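Local coordinates for protein thiol transferase (Phanerochaete chrysosporium, PDB 4F0B) that binds oxidized glutathione disulfide and probably catalyses glutathione-dependent thiol transfer as a Ure2p-type glutathione transferase, at residues 8-13 with 73-78. Sequence-based numbering, arbitrary orientation.
Sequences PVVHYT and AITHEG
Val-10 and Thr-75 sit at the middle of an antiparallel strand pair, strands 9-13 and 73-76 (166° between their directions), the two central strands of the thioredoxin-like sheet in the N-terminal glutathione transferase domain. Each donates its backbone N-H to the other's carbonyl; Tyr-12 and Ala-73 form a second hydrogen-bonded pair, and past the strand ends Glu-77 N reaches Pro-8 O at 3.1 Å. At the non-hydrogen-bonded positions CA-H groups turn to carbonyls already used by N-H donors: Ile-74 CA lies 3.1 Å from Val-10 O.

The pair illustrates how neighbouring residues of a strand serve opposite faces of the sheet. On the face of His-11 and Ile-74, which packs against helices 20-33 and 84-95, Ile-74 has CG2 anti to its carbonyl carbon; this methyl lies 3.9 Å from His-11 CD2 and 4.1 Å from Val-9 CG1, and the side chain also touches Ile-87, Tyr-90 and Leu-91 of helix 84-95. Farther along, the His-76 ring turns its edge to Pro-8 O, with CD2 3.6 Å away, and ND1 is hydrogen-bonded to Tyr-90 OH; Phe-95 meets this ring edge-to-face.

On the face of Val-10, Tyr-12, Ala-73 and Thr-75, Thr-75 places OG1 between its backbone N and carbonyl carbon (chi1 58°), alongside Val-10, whose CB is 3.5 Å from that oxygen. Tyr-12 turns its ring edge to Ala-73 O. A water lying in the Tyr-12 ring plane joins the two hydroxyls, 2.7 Å from Tyr-12 OH and 2.8 Å from Thr-75 OG1.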
# COMPACT_ATOMS: atom_id res chain seq x y z
N PRO A 8 -24.69 -0.83 -10.93
CA PRO A 8 -24.00 0.45 -10.73
C PRO A 8 -22.52 0.34 -10.51
O PRO A 8 -21.84 1.36 -10.62
CB PRO A 8 -24.63 1.00 -9.46
CG PRO A 8 -25.28 -0.15 -8.79
CD PRO A 8 -25.60 -1.15 -9.82
N VAL A 9 -22.03 -0.85 -10.16
CA VAL A 9 -20.59 -1.05 -10.05
C VAL A 9 -20.19 -1.99 -11.17
O VAL A 9 -20.88 -2.98 -11.43
CB VAL A 9 -20.21 -1.66 -8.67
CG1 VAL A 9 -18.76 -2.03 -8.65
CG2 VAL A 9 -20.49 -0.63 -7.57
N VAL A 10 -19.11 -1.65 -11.88
CA VAL A 10 -18.48 -2.59 -12.82
C VAL A 10 -17.12 -2.97 -12.24
O VAL A 10 -16.35 -2.10 -11.85
CB VAL A 10 -18.28 -1.97 -14.21
CG1 VAL A 10 -17.69 -2.98 -15.18
CG2 VAL A 10 -19.62 -1.40 -14.76
N HIS A 11 -16.85 -4.28 -12.12
CA HIS A 11 -15.60 -4.78 -11.56
C HIS A 11 -14.75 -5.39 -12.65
O HIS A 11 -15.16 -6.42 -13.22
CB HIS A 11 -15.92 -5.85 -10.52
CG HIS A 11 -14.71 -6.35 -9.76
ND1 HIS A 11 -14.63 -7.63 -9.28
CD2 HIS A 11 -13.54 -5.75 -9.41
CE1 HIS A 11 -13.49 -7.80 -8.64
NE2 HIS A 11 -12.80 -6.68 -8.71
N TYR A 12 -13.60 -4.78 -12.93
CA TYR A 12 -12.66 -5.28 -13.92
C TYR A 12 -11.64 -6.12 -13.17
O TYR A 12 -10.91 -5.60 -12.31
CB TYR A 12 -11.96 -4.10 -14.61
CG TYR A 12 -12.91 -3.23 -15.40
CD1 TYR A 12 -13.20 -3.50 -16.74
CD2 TYR A 12 -13.56 -2.14 -14.79
CE1 TYR A 12 -14.09 -2.71 -17.47
CE2 TYR A 12 -14.48 -1.35 -15.51
CZ TYR A 12 -14.72 -1.65 -16.85
OH TYR A 12 -15.59 -0.92 -17.60
N THR A 13 -11.62 -7.42 -13.47
CA THR A 13 -10.88 -8.32 -12.59
C THR A 13 -10.35 -9.55 -13.31
O THR A 13 -10.54 -9.73 -14.52
CB THR A 13 -11.77 -8.68 -11.40
OG1 THR A 13 -10.93 -9.19 -10.36
CG2 THR A 13 -12.84 -9.70 -11.77
N ALA A 73 -9.96 -3.07 -10.90
CA ALA A 73 -10.44 -1.70 -10.85
C ALA A 73 -11.94 -1.75 -10.87
O ALA A 73 -12.55 -2.73 -11.33
CB ALA A 73 -9.92 -0.87 -12.05
N ILE A 74 -12.58 -0.68 -10.40
CA ILE A 74 -14.02 -0.55 -10.57
C ILE A 74 -14.40 0.76 -11.17
O ILE A 74 -13.63 1.72 -11.16
CB ILE A 74 -14.80 -0.69 -9.26
CG1 ILE A 74 -14.41 0.43 -8.26
CG2 ILE A 74 -14.63 -2.08 -8.64
CD1 ILE A 74 -15.39 0.56 -7.07
N THR A 75 -15.60 0.81 -11.75
CA THR A 75 -16.28 2.10 -11.92
C THR A 75 -17.56 2.07 -11.14
O THR A 75 -18.22 1.05 -11.04
CB THR A 75 -16.54 2.44 -13.38
OG1 THR A 75 -17.34 1.42 -14.00
CG2 THR A 75 -15.21 2.60 -14.12
N HIS A 76 -17.90 3.21 -10.57
CA HIS A 76 -19.15 3.35 -9.85
C HIS A 76 -19.82 4.58 -10.36
O HIS A 76 -19.36 5.70 -10.14
CB HIS A 76 -18.91 3.46 -8.35
CG HIS A 76 -20.14 3.81 -7.58
ND1 HIS A 76 -20.12 4.72 -6.55
CD2 HIS A 76 -21.43 3.40 -7.71
CE1 HIS A 76 -21.35 4.87 -6.09
NE2 HIS A 76 -22.16 4.09 -6.78
N GLU A 77 -20.93 4.33 -11.06
CA GLU A 77 -21.63 5.35 -11.81
C GLU A 77 -20.64 6.17 -12.60
O GLU A 77 -20.71 7.38 -12.61
CB GLU A 77 -22.50 6.20 -10.88
CG GLU A 77 -23.62 5.36 -10.25
CD GLU A 77 -24.67 6.17 -9.52
OE1 GLU A 77 -24.72 7.40 -9.69
OE2 GLU A 77 -25.46 5.57 -8.76
N GLY A 78 -19.65 5.48 -13.18
CA GLY A 78 -18.66 6.12 -14.02
C GLY A 78 -17.36 6.54 -13.33
O GLY A 78 -16.35 6.74 -14.03
O HOH W 1 -17.12 1.12 -16.74